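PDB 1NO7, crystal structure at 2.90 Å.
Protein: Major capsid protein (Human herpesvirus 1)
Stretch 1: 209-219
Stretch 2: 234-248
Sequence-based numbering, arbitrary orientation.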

# COMPACT_ATOMS: atom_id res chain seq x y z
N THR A 209 17.52 -17.20 -4.10
CA THR A 209 17.87 -15.92 -4.72
C THR A 209 17.92 -14.91 -3.61
O THR A 209 16.88 -14.56 -3.05
N ARG A 210 19.11 -14.42 -3.30
CA ARG A 210 19.27 -13.47 -2.20
C ARG A 210 18.23 -12.33 -2.30
O ARG A 210 18.54 -11.26 -2.81
N CYS A 211 17.02 -12.58 -1.79
CA CYS A 211 15.92 -11.59 -1.84
C CYS A 211 15.03 -11.60 -0.61
O CYS A 211 14.54 -12.66 -0.18
N ALA A 212 14.78 -10.42 -0.06
CA ALA A 212 13.93 -10.31 1.12
C ALA A 212 12.58 -10.93 0.80
O ALA A 212 11.95 -10.58 -0.20
N ALA A 213 12.16 -11.85 1.65
CA ALA A 213 10.90 -12.56 1.49
C ALA A 213 9.63 -11.71 1.41
O ALA A 213 8.98 -11.70 0.37
N PHE A 214 9.26 -10.99 2.47
CA PHE A 214 8.00 -10.24 2.37
C PHE A 214 8.03 -8.70 2.32
O PHE A 214 7.11 -8.05 2.85
N VAL A 215 9.04 -8.12 1.67
CA VAL A 215 9.17 -6.65 1.57
C VAL A 215 7.93 -5.88 1.09
O VAL A 215 7.85 -4.66 1.24
N ASN A 216 6.96 -6.58 0.50
CA ASN A 216 5.75 -5.91 0.01
C ASN A 216 4.74 -5.59 1.13
O ASN A 216 3.62 -5.12 0.87
N ASP A 217 5.14 -5.84 2.38
CA ASP A 217 4.26 -5.58 3.53
C ASP A 217 5.09 -5.13 4.75
O ASP A 217 5.87 -5.91 5.30
N TYR A 218 4.88 -3.89 5.20
CA TYR A 218 5.66 -3.41 6.32
C TYR A 218 5.43 -4.18 7.61
O TYR A 218 6.39 -4.58 8.28
N SER A 219 4.16 -4.39 7.95
CA SER A 219 3.82 -5.12 9.16
C SER A 219 4.68 -6.38 9.30
O SER A 219 5.27 -6.62 10.36
N GLU A 234 22.55 -14.86 8.83
CA GLU A 234 23.06 -13.52 9.13
C GLU A 234 22.85 -12.55 7.98
O GLU A 234 21.97 -11.67 8.05
N GLU A 235 23.65 -12.72 6.93
CA GLU A 235 23.60 -11.87 5.74
C GLU A 235 22.16 -11.50 5.38
O GLU A 235 21.90 -10.41 4.84
N CYS A 236 21.24 -12.40 5.68
CA CYS A 236 19.85 -12.17 5.37
C CYS A 236 19.09 -11.32 6.39
O CYS A 236 18.37 -10.39 6.00
N MET A 237 19.20 -11.62 7.68
CA MET A 237 18.46 -10.81 8.65
C MET A 237 18.89 -9.39 8.45
O MET A 237 18.08 -8.47 8.60
N ALA A 238 20.17 -9.22 8.13
CA ALA A 238 20.77 -7.91 7.87
C ALA A 238 19.76 -7.07 7.09
O ALA A 238 19.23 -6.07 7.60
N VAL A 239 19.48 -7.51 5.87
CA VAL A 239 18.53 -6.84 5.00
C VAL A 239 17.31 -6.33 5.76
O VAL A 239 17.11 -5.13 5.91
N TYR A 240 16.47 -7.25 6.22
CA TYR A 240 15.27 -6.85 6.95
C TYR A 240 15.48 -5.74 7.99
O TYR A 240 14.61 -4.86 8.15
N ARG A 241 16.61 -5.78 8.69
CA ARG A 241 16.92 -4.78 9.71
C ARG A 241 17.19 -3.47 8.97
O ARG A 241 16.49 -2.47 9.18
N ASP A 242 18.20 -3.50 8.10
CA ASP A 242 18.59 -2.34 7.31
C ASP A 242 17.35 -1.61 6.80
O ASP A 242 17.25 -0.39 6.91
N LEU A 243 16.41 -2.37 6.25
CA LEU A 243 15.19 -1.77 5.73
C LEU A 243 14.58 -0.86 6.78
O LEU A 243 14.47 0.35 6.58
N VAL A 244 14.18 -1.42 7.91
CA VAL A 244 13.58 -0.61 8.96
C VAL A 244 14.52 0.49 9.45
O VAL A 244 14.08 1.59 9.79
N ALA A 245 15.81 0.19 9.49
CA ALA A 245 16.82 1.15 9.94
C ALA A 245 16.75 2.44 9.10
O ALA A 245 17.07 3.54 9.58
N HIS A 246 16.34 2.28 7.84
CA HIS A 246 16.21 3.40 6.90
C HIS A 246 14.92 4.10 7.24
O HIS A 246 14.93 5.26 7.64
N VAL A 247 13.80 3.40 7.09
CA VAL A 247 12.50 3.99 7.41
C VAL A 247 12.58 4.68 8.76
O VAL A 247 11.75 5.55 9.06
N GLU A 248 13.56 4.32 9.57
CA GLU A 248 13.70 4.97 10.87
C GLU A 248 14.31 6.34 10.67
O GLU A 248 13.91 7.29 11.33

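The strongest polar contact between the two stretches is a salt bridge at the exposed end of the contact. Arg 210 NH2 lies 2.9 Å from Glu 235 OE1. The CA-to-CB bond of Arg 210 points sideways, but its side chain (chi1 m, chi2 t, bent at chi3 p) brings the guanidinium to the carboxylate of Glu 235. Glu 235 points toward the loop, with chi1 m and chi2 t. Its side chain is poorly ordered, so the pairing may be less fixed than the distance suggests.

The second polar contact is buried. Phe 214 N donates a hydrogen bond to Tyr 240 OH at 2.8 Å. Tyr 240 is m at chi1, with chi2 at 87°. Its CA-to-CB bond points sideways, yet the ring carries the hydroxyl up to the loop backbone. The place of this oxygen is less sure, because the model sets Tyr 240 OH only 2.3 Å from Ala 213 N. That approach is a clash with a poor angle and is not a hydrogen bond. Both backbone nitrogens, Ala 213 N and Phe 214 N, lie at the edge of the tyrosine ring, near its plane.

Two alanines pack against the tyrosine. Ala 212 points toward the helix, and its CB lies 3.8 Å from Tyr 240 CZ. The same methyl meets the helix one residue earlier, with Ala 212 CB 3.9 Å from Val 239 CG1. Val 239 is t and points toward the loop. Ala 213 is sideways; its CB is 4.3 Å from Tyr 240 CZ. Phe 214, chi1 m, also points sideways and presents its ring edge to the tyrosine hydroxyl, with CD1 4.5 Å from Tyr 240 OH.

Farther along, Tyr 218 reaches the next part of the helix. It is t at chi1 and starts sideways, but its end comes nearer. Tyr 218 CZ lies 4.1 Å from Val 247 CG1 and 4.3 Å from Val 244 CG1. Both valines are t. Val 247 points toward stretch 1, while Val 244 points sideways. Tyr 218 OH is 3.0 Å from Val 244 CG1, a tight approach to a methyl group.

Between the two tyrosines, Leu 243 points toward stretch 1 and Val 215 sideways. Val 215 is m; Leu 243 has chi1 at -136°, between wells, and chi2 p. Both lose surface to the opposing stretch without coming within 4.5 Å of it. Cys 211 points away from the helix. Asp 217 also stays out of this contact and caps a backbone nitrogen just past its own stretch.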

# COMPACT_ATOMS: atom_id res chain seq x y z
CB THR A 209 16.77 -15.46 -5.69
OG1 THR A 209 15.48 -15.72 -5.10
CG2 THR A 209 16.90 -16.17 -7.03
CB ARG A 210 20.69 -12.93 -2.23
CG ARG A 210 21.68 -14.00 -2.68
CD ARG A 210 23.13 -13.57 -2.58
NE ARG A 210 23.57 -13.40 -1.19
CZ ARG A 210 23.34 -14.27 -0.21
NH1 ARG A 210 22.67 -15.39 -0.45
NH2 ARG A 210 23.80 -14.02 1.01
CB CYS A 211 15.03 -11.85 -3.05
SG CYS A 211 15.93 -11.88 -4.58
CB ALA A 212 13.77 -8.87 1.50
CB ALA A 213 10.76 -13.60 2.58
CB PHE A 214 7.07 -10.65 3.50
CG PHE A 214 6.78 -12.12 3.54
CD1 PHE A 214 7.79 -13.04 3.84
CD2 PHE A 214 5.49 -12.60 3.29
CE1 PHE A 214 7.53 -14.39 3.90
CE2 PHE A 214 5.20 -13.96 3.34
CZ PHE A 214 6.23 -14.87 3.64
CB VAL A 215 10.28 -6.29 0.61
CG1 VAL A 215 11.58 -6.87 1.10
CG2 VAL A 215 9.93 -6.84 -0.77
CB ASN A 216 5.10 -6.75 -1.10
CG ASN A 216 4.09 -7.76 -0.57
OD1 ASN A 216 4.44 -8.74 0.10
ND2 ASN A 216 2.81 -7.52 -0.87
CB ASP A 217 3.47 -6.83 3.90
CG ASP A 217 2.49 -6.60 5.04
OD1 ASP A 217 2.91 -6.04 6.09
OD2 ASP A 217 1.30 -6.97 4.89
CB TYR A 218 5.41 -1.91 6.59
CG TYR A 218 6.58 -1.29 7.33
CD1 TYR A 218 7.86 -1.32 6.77
CD2 TYR A 218 6.43 -0.78 8.63
CE1 TYR A 218 8.97 -0.87 7.47
CE2 TYR A 218 7.55 -0.32 9.34
CZ TYR A 218 8.81 -0.37 8.76
OH TYR A 218 9.94 0.00 9.46
CB SER A 219 2.34 -5.50 9.15
OG SER A 219 1.53 -4.37 9.39
CB GLU A 234 24.55 -13.58 9.49
CG GLU A 234 25.15 -12.20 9.74
CD GLU A 234 24.25 -11.34 10.61
OE1 GLU A 234 24.02 -11.71 11.78
OE2 GLU A 234 23.77 -10.29 10.12
CB GLU A 235 24.26 -12.59 4.57
CG GLU A 235 25.67 -13.07 4.85
CD GLU A 235 26.31 -13.78 3.67
OE1 GLU A 235 25.68 -14.71 3.12
OE2 GLU A 235 27.44 -13.41 3.28
CB CYS A 236 19.13 -13.51 5.18
SG CYS A 236 17.33 -13.38 5.27
CB MET A 237 18.73 -11.19 10.10
CG MET A 237 17.95 -10.30 11.09
SD MET A 237 16.11 -10.48 10.99
CE MET A 237 15.62 -9.93 12.66
CB ALA A 238 22.06 -8.06 7.06
CB VAL A 239 18.06 -7.76 3.88
CG1 VAL A 239 16.86 -7.15 3.17
CG2 VAL A 239 19.21 -8.01 2.89
CB TYR A 240 14.65 -8.07 7.64
CG TYR A 240 13.90 -8.93 6.67
CD1 TYR A 240 14.55 -9.94 5.94
CD2 TYR A 240 12.56 -8.68 6.42
CE1 TYR A 240 13.86 -10.68 4.98
CE2 TYR A 240 11.87 -9.39 5.48
CZ TYR A 240 12.51 -10.39 4.75
OH TYR A 240 11.78 -11.03 3.78
CB ARG A 241 18.18 -5.17 10.49
CG ARG A 241 18.10 -6.49 11.24
CD ARG A 241 19.52 -6.98 11.57
NE ARG A 241 19.54 -8.18 12.40
CZ ARG A 241 19.12 -8.22 13.66
NH1 ARG A 241 18.65 -7.13 14.23
NH2 ARG A 241 19.18 -9.35 14.34
CB ASP A 242 19.46 -2.77 6.13
CG ASP A 242 20.46 -1.70 5.73
OD1 ASP A 242 21.14 -1.87 4.69
OD2 ASP A 242 20.57 -0.70 6.46
CB LEU A 243 14.18 -2.86 5.37
CG LEU A 243 13.46 -2.65 4.04
CD1 LEU A 243 14.35 -3.21 2.95
CD2 LEU A 243 12.10 -3.38 4.02
CB VAL A 244 13.19 -1.46 10.17
CG1 VAL A 244 12.35 -0.59 11.13
CG2 VAL A 244 12.43 -2.70 9.72
CB ALA A 245 18.21 0.53 9.84
CB HIS A 246 16.15 2.86 5.46
CG HIS A 246 16.36 3.90 4.41
ND1 HIS A 246 17.62 4.33 4.04
CD2 HIS A 246 15.49 4.58 3.64
CE1 HIS A 246 17.51 5.22 3.07
NE2 HIS A 246 16.23 5.40 2.81
CB VAL A 247 11.38 2.93 7.44
CG1 VAL A 247 10.12 3.50 8.14
CG2 VAL A 247 11.04 2.50 5.99
CB GLU A 248 14.56 4.13 11.82
CG GLU A 248 13.84 2.91 12.37
CD GLU A 248 14.65 2.19 13.43
OE1 GLU A 248 14.90 2.79 14.50
OE2 GLU A 248 15.03 1.03 13.20